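Local coordinates for protein alpha-amylase (Eisenia fetida, PDB 6M4K) that probably hydrolyses internal alpha-1,4-glucosidic linkages in starch-like polysaccharides, as a calcium-binding, cold-active alpha-amylase of glycoside hydrolase family 13, at residues T251-L265 with W287-N301. Residues are numbered along the deposited sequence; the frame is centred on the assembly and turned at random.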
ATOM      1  N   THR A 251      -2.948  -1.339 -17.170  0.50 14.06           N
ATOM      2  CA  THR A 251      -4.296  -1.324 -16.613  0.50 14.33           C
ATOM      3  C   THR A 251      -5.222  -2.343 -17.266  0.50 11.80           C
ATOM      4  O   THR A 251      -6.214  -2.736 -16.644  0.50 13.03           O
ATOM      5  CB  THR A 251      -4.913   0.077 -16.696  0.50 12.54           C
ATOM      6  OG1 THR A 251      -4.852   0.542 -18.047  0.50 13.40           O
ATOM      7  CG2 THR A 251      -4.174   1.054 -15.793  0.50 16.34           C
ATOM      8  N   TYR A 252      -4.929  -2.783 -18.498  0.50 13.47           N
ATOM      9  CA  TYR A 252      -5.774  -3.797 -19.120  0.50 16.22           C
ATOM     10  C   TYR A 252      -5.679  -5.135 -18.410  0.50 14.97           C
ATOM     11  O   TYR A 252      -6.622  -5.931 -18.486  0.50 17.25           O
ATOM     12  CB  TYR A 252      -5.463  -3.960 -20.614  0.50 14.99           C
ATOM     13  CG  TYR A 252      -4.294  -4.871 -20.957  0.50 14.76           C
ATOM     14  CD1 TYR A 252      -2.980  -4.416 -20.883  0.50 14.57           C
ATOM     15  CD2 TYR A 252      -4.508  -6.172 -21.397  0.50 14.84           C
ATOM     16  CE1 TYR A 252      -1.908  -5.242 -21.212  0.50 15.83           C
ATOM     17  CE2 TYR A 252      -3.442  -7.008 -21.733  0.50 13.56           C
ATOM     18  CZ  TYR A 252      -2.143  -6.535 -21.639  0.50 13.18           C
ATOM     19  OH  TYR A 252      -1.079  -7.348 -21.969  0.50 14.68           O
ATOM     20  N   LEU A 253      -4.574  -5.389 -17.708  0.50 15.85           N
ATOM     21  CA  LEU A 253      -4.381  -6.628 -16.972  0.50 17.45           C
ATOM     22  C   LEU A 253      -4.896  -6.525 -15.551  0.50 14.37           C
ATOM     23  O   LEU A 253      -5.539  -7.459 -15.058  0.50 15.48           O
ATOM     24  CB  LEU A 253      -2.896  -6.986 -16.914  0.50 17.49           C
ATOM     25  CG  LEU A 253      -2.220  -7.377 -18.222  0.50 16.10           C
ATOM     26  CD1 LEU A 253      -0.722  -7.501 -18.002  0.50 17.01           C
ATOM     27  CD2 LEU A 253      -2.794  -8.682 -18.751  0.50 18.94           C
ATOM     28  N   GLY A 254      -4.620  -5.415 -14.875  1.00 16.00           N
ATOM     29  CA  GLY A 254      -5.097  -5.334 -13.511  1.00 16.63           C
ATOM     30  C   GLY A 254      -4.880  -3.919 -13.031  1.00 14.65           C
ATOM     31  O   GLY A 254      -4.504  -3.043 -13.808  1.00 14.91           O
ATOM     32  N   ARG A 255      -5.092  -3.696 -11.736  1.00 13.53           N
ATOM     33  CA  ARG A 255      -4.875  -2.352 -11.225  1.00 13.32           C
ATOM     34  C   ARG A 255      -3.384  -2.033 -11.159  1.00 13.26           C
ATOM     35  O   ARG A 255      -2.526  -2.918 -11.241  1.00 12.94           O
ATOM     36  CB  ARG A 255      -5.536  -2.172  -9.859  1.00 14.12           C
ATOM     37  CG  ARG A 255      -7.051  -2.072  -9.951  1.00 13.76           C
ATOM     38  CD  ARG A 255      -7.648  -1.619  -8.634  1.00 14.70           C
ATOM     39  NE  ARG A 255      -9.107  -1.689  -8.666  1.00 14.81           N
ATOM     40  CZ  ARG A 255      -9.922  -0.672  -8.414  1.00 15.19           C
ATOM     41  NH1 ARG A 255      -9.442   0.519  -8.093  1.00 14.36           N
ATOM     42  NH2 ARG A 255     -11.233  -0.849  -8.495  1.00 15.33           N
ATOM     43  N   VAL A 256      -3.081  -0.741 -11.036  1.00 12.98           N
ATOM     44  CA  VAL A 256      -1.716  -0.238 -11.014  1.00 14.38           C
ATOM     45  C   VAL A 256      -1.577   0.727  -9.849  1.00 12.88           C
ATOM     46  O   VAL A 256      -2.473   1.541  -9.597  1.00 13.91           O
ATOM     47  CB  VAL A 256      -1.346   0.445 -12.350  1.00 14.85           C
ATOM     48  CG1 VAL A 256       0.072   0.974 -12.308  1.00 16.52           C
ATOM     49  CG2 VAL A 256      -1.527  -0.538 -13.518  1.00 16.68           C
ATOM     50  N   THR A 257      -0.463   0.619  -9.130  1.00 13.03           N
ATOM     51  CA  THR A 257      -0.120   1.599  -8.106  1.00 12.82           C
ATOM     52  C   THR A 257      -0.008   2.980  -8.730  1.00 13.58           C
ATOM     53  O   THR A 257       0.764   3.188  -9.671  1.00 15.31           O
ATOM     54  CB  THR A 257       1.247   1.248  -7.509  1.00 13.87           C
ATOM     55  OG1 THR A 257       2.213   1.140  -8.571  1.00 14.71           O
ATOM     56  CG2 THR A 257       1.204  -0.065  -6.739  1.00 14.80           C
ATOM     57  N   GLU A 258      -0.730   3.949  -8.171  1.00 13.13           N
ATOM     58  CA  GLU A 258      -0.644   5.325  -8.661  1.00 14.25           C
ATOM     59  C   GLU A 258       0.252   6.135  -7.724  1.00 13.24           C
ATOM     60  O   GLU A 258      -0.205   6.703  -6.728  1.00 14.30           O
ATOM     61  CB  GLU A 258      -2.039   5.923  -8.818  1.00 13.80           C
ATOM     62  CG  GLU A 258      -2.061   7.390  -9.281  1.00 15.43           C
ATOM     63  CD  GLU A 258      -1.214   7.651 -10.517  1.00 15.59           C
ATOM     64  OE1 GLU A 258      -1.789   7.886 -11.609  1.00 17.62           O
ATOM     65  OE2 GLU A 258       0.031   7.649 -10.401  1.00 16.56           O
ATOM     66  N   PHE A 259       1.550   6.173  -8.039  1.00 14.01           N
ATOM     67  CA  PHE A 259       2.482   6.940  -7.220  1.00 13.57           C
ATOM     68  C   PHE A 259       2.270   8.450  -7.332  1.00 15.19           C
ATOM     69  O   PHE A 259       2.712   9.199  -6.451  1.00 14.47           O
ATOM     70  CB  PHE A 259       3.919   6.555  -7.575  1.00 13.59           C
ATOM     71  CG  PHE A 259       4.356   5.249  -6.976  1.00 13.82           C
ATOM     72  CD1 PHE A 259       4.066   4.039  -7.604  1.00 14.38           C
ATOM     73  CD2 PHE A 259       5.030   5.232  -5.760  1.00 14.57           C
ATOM     74  CE1 PHE A 259       4.461   2.837  -7.035  1.00 14.49           C
ATOM     75  CE2 PHE A 259       5.425   4.032  -5.187  1.00 14.89           C
ATOM     76  CZ  PHE A 259       5.140   2.836  -5.819  1.00 14.44           C
ATOM     77  N   LYS A 260       1.593   8.928  -8.377  1.00 13.69           N
ATOM     78  CA  LYS A 260       1.316  10.364  -8.435  1.00 14.47           C
ATOM     79  C   LYS A 260       0.393  10.800  -7.309  1.00 13.94           C
ATOM     80  O   LYS A 260       0.442  11.953  -6.881  1.00 14.51           O
ATOM     81  CB  LYS A 260       0.691  10.748  -9.780  1.00 15.08           C
ATOM     82  CG  LYS A 260       1.614  10.538 -10.970  1.00 16.77           C
ATOM     83  CD  LYS A 260       0.840  10.667 -12.290  1.00 17.85           C
ATOM     84  CE  LYS A 260       1.743  10.424 -13.500  1.00 20.54           C
ATOM     85  NZ  LYS A 260       0.944  10.427 -14.763  1.00 21.63           N
ATOM     86  N   HIS A 261      -0.445   9.892  -6.823  1.00 13.06           N
ATOM     87  CA  HIS A 261      -1.432  10.224  -5.800  1.00 13.45           C
ATOM     88  C   HIS A 261      -0.752  10.698  -4.515  1.00 13.66           C
ATOM     89  O   HIS A 261      -1.038  11.792  -4.010  1.00 14.20           O
ATOM     90  CB  HIS A 261      -2.297   8.974  -5.605  1.00 14.08           C
ATOM     91  CG  HIS A 261      -3.192   8.975  -4.409  1.00 13.44           C
ATOM     92  ND1 HIS A 261      -4.545   9.236  -4.494  1.00 13.50           N
ATOM     93  CD2 HIS A 261      -2.949   8.644  -3.119  1.00 14.39           C
ATOM     94  CE1 HIS A 261      -5.087   9.084  -3.299  1.00 12.81           C
ATOM     95  NE2 HIS A 261      -4.140   8.724  -2.449  1.00 13.70           N
ATOM     96  N   GLY A 262       0.174   9.899  -3.986  1.00 13.61           N
ATOM     97  CA  GLY A 262       0.865  10.300  -2.768  1.00 13.82           C
ATOM     98  C   GLY A 262       1.828  11.451  -2.986  1.00 13.39           C
ATOM     99  O   GLY A 262       2.052  12.261  -2.080  1.00 14.39           O
ATOM    100  N   GLN A 263       2.416  11.542  -4.181  1.00 14.07           N
ATOM    101  CA  GLN A 263       3.247  12.696  -4.500  0.50 14.27           C
ATOM    102  C   GLN A 263       2.423  13.973  -4.446  1.00 15.37           C
ATOM    103  O   GLN A 263       2.831  14.966  -3.826  1.00 14.82           O
ATOM    104  CB  GLN A 263       3.875  12.517  -5.883  0.50 15.81           C
ATOM    105  CG  GLN A 263       5.035  11.535  -5.915  0.50 18.94           C
ATOM    106  CD  GLN A 263       6.335  12.148  -5.420  0.50 19.16           C
ATOM    107  OE1 GLN A 263       6.625  13.317  -5.680  0.50 23.91           O
ATOM    108  NE2 GLN A 263       7.121  11.361  -4.701  0.50 20.13           N
ATOM    109  N   ASN A 264       1.254  13.958  -5.092  1.00 13.42           N
ATOM    110  CA  ASN A 264       0.414  15.148  -5.161  1.00 14.70           C
ATOM    111  C   ASN A 264      -0.162  15.501  -3.795  1.00 14.91           C
ATOM    112  O   ASN A 264      -0.105  16.661  -3.371  1.00 15.40           O
ATOM    113  CB  ASN A 264      -0.694  14.968  -6.208  1.00 14.97           C
ATOM    114  CG  ASN A 264      -0.164  15.015  -7.645  1.00 17.23           C
ATOM    115  OD1 ASN A 264      -0.695  14.350  -8.548  1.00 18.70           O
ATOM    116  ND2 ASN A 264       0.861  15.813  -7.865  1.00 20.15           N
ATOM    117  N   LEU A 265      -0.735  14.523  -3.089  1.00 13.67           N
ATOM    118  CA  LEU A 265      -1.284  14.813  -1.766  1.00 13.25           C
ATOM    119  C   LEU A 265      -0.193  15.248  -0.793  1.00 14.54           C
ATOM    120  O   LEU A 265      -0.417  16.128   0.050  1.00 15.53           O
ATOM    121  CB  LEU A 265      -2.075  13.618  -1.229  1.00 14.24           C
ATOM    122  CG  LEU A 265      -3.348  13.281  -2.010  1.00 13.86           C
ATOM    123  CD1 LEU A 265      -4.065  12.109  -1.381  1.00 17.74           C
ATOM    124  CD2 LEU A 265      -4.279  14.486  -2.095  1.00 16.66           C
ATOM    125  N   TRP A 287      -6.064  15.233 -12.307  1.00 20.42           N
ATOM    126  CA  TRP A 287      -4.716  15.708 -12.035  1.00 22.55           C
ATOM    127  C   TRP A 287      -3.673  15.042 -12.922  1.00 20.26           C
ATOM    128  O   TRP A 287      -2.479  15.144 -12.632  1.00 24.84           O
ATOM    129  CB  TRP A 287      -4.378  15.517 -10.552  1.00 18.64           C
ATOM    130  CG  TRP A 287      -4.928  16.600  -9.672  1.00 18.88           C
ATOM    131  CD1 TRP A 287      -6.204  17.101  -9.674  1.00 21.64           C
ATOM    132  CD2 TRP A 287      -4.214  17.324  -8.662  1.00 17.13           C
ATOM    133  NE1 TRP A 287      -6.318  18.085  -8.725  1.00 20.36           N
ATOM    134  CE2 TRP A 287      -5.114  18.242  -8.090  1.00 19.07           C
ATOM    135  CE3 TRP A 287      -2.898  17.283  -8.186  1.00 19.17           C
ATOM    136  CZ2 TRP A 287      -4.740  19.115  -7.068  1.00 20.36           C
ATOM    137  CZ3 TRP A 287      -2.526  18.152  -7.178  1.00 19.75           C
ATOM    138  CH2 TRP A 287      -3.446  19.054  -6.626  1.00 21.99           C
ATOM    139  N   GLY A 288      -4.086  14.378 -14.000  1.00 21.75           N
ATOM    140  CA  GLY A 288      -3.144  13.629 -14.808  1.00 22.75           C
ATOM    141  C   GLY A 288      -2.821  12.260 -14.254  1.00 19.56           C
ATOM    142  O   GLY A 288      -1.738  11.725 -14.523  1.00 23.43           O
ATOM    143  N   GLN A 289      -3.729  11.681 -13.478  1.00 19.78           N
ATOM    144  CA  GLN A 289      -3.535  10.386 -12.837  1.00 16.99           C
ATOM    145  C   GLN A 289      -4.377   9.330 -13.542  1.00 15.95           C
ATOM    146  O   GLN A 289      -5.204   9.627 -14.410  1.00 19.32           O
ATOM    147  CB  GLN A 289      -3.903  10.463 -11.347  1.00 15.94           C
ATOM    148  CG  GLN A 289      -3.100  11.509 -10.584  1.00 16.60           C
ATOM    149  CD  GLN A 289      -3.382  11.538  -9.080  1.00 16.65           C
ATOM    150  OE1 GLN A 289      -4.214  10.780  -8.556  1.00 19.89           O
ATOM    151  NE2 GLN A 289      -2.668  12.396  -8.375  1.00 16.65           N
ATOM    152  N   LEU A 290      -4.153   8.076 -13.163  1.00 15.07           N
ATOM    153  CA  LEU A 290      -4.985   6.980 -13.634  1.00 15.59           C
ATOM    154  C   LEU A 290      -6.434   7.201 -13.212  1.00 15.84           C
ATOM    155  O   LEU A 290      -6.730   7.911 -12.246  1.00 15.37           O
ATOM    156  CB  LEU A 290      -4.520   5.670 -12.994  1.00 16.22           C
ATOM    157  CG  LEU A 290      -3.123   5.196 -13.374  1.00 17.60           C
ATOM    158  CD1 LEU A 290      -2.764   3.903 -12.650  1.00 17.39           C
ATOM    159  CD2 LEU A 290      -3.024   5.034 -14.887  1.00 18.09           C
ATOM    160  N   SER A 291      -7.353   6.575 -13.937  1.00 16.11           N
ATOM    161  CA  SER A 291      -8.727   6.548 -13.464  0.50 16.18           C
ATOM    162  C   SER A 291      -8.791   5.822 -12.125  1.00 14.84           C
ATOM    163  O   SER A 291      -8.017   4.898 -11.851  1.00 14.86           O
ATOM    164  CB  SER A 291      -9.646   5.857 -14.477  0.50 18.16           C
ATOM    165  OG  SER A 291      -9.590   4.446 -14.358  0.50 17.20           O
ATOM    166  N   GLY A 292      -9.711   6.265 -11.276  1.00 13.99           N
ATOM    167  CA  GLY A 292      -9.864   5.637  -9.973  1.00 14.97           C
ATOM    168  C   GLY A 292     -10.046   4.130 -10.055  1.00 14.35           C
ATOM    169  O   GLY A 292      -9.532   3.384  -9.213  1.00 14.34           O
ATOM    170  N   PHE A 293     -10.787   3.656 -11.069  1.00 13.80           N
ATOM    171  CA  PHE A 293     -11.057   2.227 -11.174  1.00 13.89           C
ATOM    172  C   PHE A 293      -9.813   1.434 -11.535  1.00 13.13           C
ATOM    173  O   PHE A 293      -9.793   0.218 -11.335  1.00 15.03           O
ATOM    174  CB  PHE A 293     -12.133   1.944 -12.228  1.00 14.44           C
ATOM    175  CG  PHE A 293     -13.485   2.507 -11.898  1.00 14.59           C
ATOM    176  CD1 PHE A 293     -13.795   2.971 -10.621  1.00 16.03           C
ATOM    177  CD2 PHE A 293     -14.462   2.559 -12.880  1.00 16.64           C
ATOM    178  CE1 PHE A 293     -15.059   3.502 -10.348  1.00 15.95           C
ATOM    179  CE2 PHE A 293     -15.718   3.065 -12.610  1.00 17.49           C
ATOM    180  CZ  PHE A 293     -16.022   3.535 -11.353  1.00 15.77           C
ATOM    181  N   ASP A 294      -8.795   2.081 -12.068  1.00 12.53           N
ATOM    182  CA  ASP A 294      -7.563   1.394 -12.434  1.00 13.17           C
ATOM    183  C   ASP A 294      -6.484   1.494 -11.363  1.00 13.98           C
ATOM    184  O   ASP A 294      -5.399   0.927 -11.543  1.00 14.53           O
ATOM    185  CB  ASP A 294      -7.004   1.981 -13.729  1.00 15.76           C
ATOM    186  CG  ASP A 294      -7.870   1.693 -14.930  1.00 16.29           C
ATOM    187  OD1 ASP A 294      -8.413   0.580 -15.045  1.00 17.84           O
ATOM    188  OD2 ASP A 294      -8.000   2.607 -15.758  1.00 21.46           O
ATOM    189  N   ALA A 295      -6.742   2.204 -10.266  1.00 14.62           N
ATOM    190  CA  ALA A 295      -5.682   2.664  -9.379  1.00 14.20           C
ATOM    191  C   ALA A 295      -5.737   1.994  -8.018  1.00 13.49           C
ATOM    192  O   ALA A 295      -6.810   1.798  -7.435  1.00 13.23           O
ATOM    193  CB  ALA A 295      -5.767   4.178  -9.168  1.00 15.33           C
ATOM    194  N   LEU A 296      -4.547   1.680  -7.520  1.00 14.05           N
ATOM    195  CA  LEU A 296      -4.295   1.365  -6.124  1.00 12.60           C
ATOM    196  C   LEU A 296      -3.571   2.583  -5.563  1.00 11.43           C
ATOM    197  O   LEU A 296      -2.534   2.986  -6.098  1.00 13.39           O
ATOM    198  CB  LEU A 296      -3.422   0.113  -6.062  1.00 14.60           C
ATOM    199  CG  LEU A 296      -3.125  -0.631  -4.758  1.00 17.01           C
ATOM    200  CD1 LEU A 296      -2.178   0.149  -3.835  1.00 14.84           C
ATOM    201  CD2 LEU A 296      -4.384  -1.092  -4.015  1.00 15.63           C
ATOM    202  N   VAL A 297      -4.142   3.194  -4.517  1.00 12.49           N
ATOM    203  CA  VAL A 297      -3.672   4.482  -4.021  1.00 12.27           C
ATOM    204  C   VAL A 297      -3.237   4.344  -2.564  1.00 11.94           C
ATOM    205  O   VAL A 297      -3.667   3.447  -1.837  1.00 13.12           O
ATOM    206  CB  VAL A 297      -4.709   5.620  -4.202  1.00 12.03           C
ATOM    207  CG1 VAL A 297      -5.134   5.718  -5.664  1.00 13.40           C
ATOM    208  CG2 VAL A 297      -5.934   5.408  -3.329  1.00 12.86           C
ATOM    209  N   PHE A 298      -2.370   5.268  -2.148  1.00 12.39           N
ATOM    210  CA  PHE A 298      -1.710   5.186  -0.844  1.00 11.39           C
ATOM    211  C   PHE A 298      -0.912   6.466  -0.637  1.00 12.17           C
ATOM    212  O   PHE A 298      -0.426   7.071  -1.597  1.00 12.99           O
ATOM    213  CB  PHE A 298      -0.773   3.955  -0.757  1.00 12.98           C
ATOM    214  CG  PHE A 298       0.175   3.848  -1.920  1.00 12.35           C
ATOM    215  CD1 PHE A 298      -0.250   3.284  -3.116  1.00 14.37           C
ATOM    216  CD2 PHE A 298       1.469   4.350  -1.852  1.00 13.17           C
ATOM    217  CE1 PHE A 298       0.590   3.219  -4.220  1.00 15.63           C
ATOM    218  CE2 PHE A 298       2.327   4.261  -2.956  1.00 14.08           C
ATOM    219  CZ  PHE A 298       1.877   3.700  -4.143  1.00 15.42           C
ATOM    220  N   ILE A 299      -0.768   6.864   0.632  1.00 12.32           N
ATOM    221  CA  ILE A 299       0.030   8.047   0.948  1.00 12.82           C
ATOM    222  C   ILE A 299       1.521   7.744   0.851  1.00 13.30           C
ATOM    223  O   ILE A 299       2.289   8.532   0.275  1.00 13.87           O
ATOM    224  CB  ILE A 299      -0.371   8.617   2.320  1.00 12.81           C
ATOM    225  CG1 ILE A 299      -1.854   9.010   2.306  1.00 13.92           C
ATOM    226  CG2 ILE A 299       0.527   9.808   2.709  1.00 14.53           C
ATOM    227  CD1 ILE A 299      -2.265   9.960   1.174  1.00 14.90           C
ATOM    228  N   ASP A 300       1.949   6.612   1.414  1.00 12.23           N
ATOM    229  CA  ASP A 300       3.343   6.191   1.352  1.00 13.57           C
ATOM    230  C   ASP A 300       3.390   4.676   1.241  1.00 14.04           C
ATOM    231  O   ASP A 300       2.402   3.985   1.507  1.00 13.45           O
ATOM    232  CB  ASP A 300       4.199   6.712   2.542  1.00 13.53           C
ATOM    233  CG  ASP A 300       3.813   6.109   3.887  1.00 14.68           C
ATOM    234  OD1 ASP A 300       2.640   5.734   4.100  1.00 14.86           O
ATOM    235  OD2 ASP A 300       4.703   6.045   4.777  1.00 14.94           O
ATOM    236  N   ASN A 301       4.547   4.160   0.828  1.00 14.39           N
ATOM    237  CA  ASN A 301       4.823   2.729   0.840  1.00 13.69           C
ATOM    238  C   ASN A 301       6.182   2.493   1.503  1.00 15.28           C
ATOM    239  O   ASN A 301       6.847   3.430   1.975  1.00 14.20           O
ATOM    240  CB  ASN A 301       4.694   2.094  -0.557  1.00 14.84           C
ATOM    241  CG  ASN A 301       5.886   2.371  -1.458  1.00 14.94           C
ATOM    242  OD1 ASN A 301       6.745   3.203  -1.146  1.00 15.75           O
ATOM    243  ND2 ASN A 301       5.948   1.664  -2.589  1.00 16.60           N
TER
HETATM  244  O   HOH W   1      -7.030  -1.552 -14.261  1.00 17.73           O
HETATM  245  O   HOH W   2      -8.430  -1.042 -17.777  1.00 39.97           O
HETATM  246  O   HOH W   3       0.793   7.135  -4.069  1.00 14.97           O
HETATM  247  O   HOH W   4       2.609  11.365   0.591  1.00 15.49           O
HETATM  248  O   HOH W   5      -0.098  14.208 -11.412  1.00 26.48           O
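Phe298 drives the CZ corner of its ring into the face of Phe259, an edge-to-face pair with centroids 5.0 Å apart and planes at 85°, while Asn301, its OD1 hydrogen-bonded to Asn304 N, brings ND2 to the edge of the Phe259 ring. His261 lies flat between two aliphatic groups: Val297 CB sits over one face, 3.5 Å from the ring centroid in a CH-pi contact, and Leu265 CD1 packs on the opposite face, nearer the rim; its NE2 is hydrogen-bonded to Glu332 OE1. Glu258 spends both carboxylate oxygens. With CG anti to the backbone N and the chain bent at chi2 (51°), OE1 accepts from Leu290 N at 2.8 Å, nearly in line with the C-O bond, and OE2 caps the helix through Lys260 N. Farther along, Gln289 NE2 donates in its amide plane to a lone pair of Asn264 OD1 (2.8 Å). Arg255, extended from CG to NE, lays its guanidinium under Phe293 O and gives NH1 to Ala295 O at 3.0 Å; a leucine here would probably cost Ala295 O and Gly8 O the bonds that this arginine gives them. Strands 255-257 and 295-297 run parallel, joined by Val256 N to Asp294 O, Leu296 N to Val256 O and Glu258 N to Leu296 O. They are neighbours in the eight-stranded TIM barrel, flanked by strands 232-235 and 339-344, and with helix 259-270 form a beta-alpha-beta unit against helix 322-334.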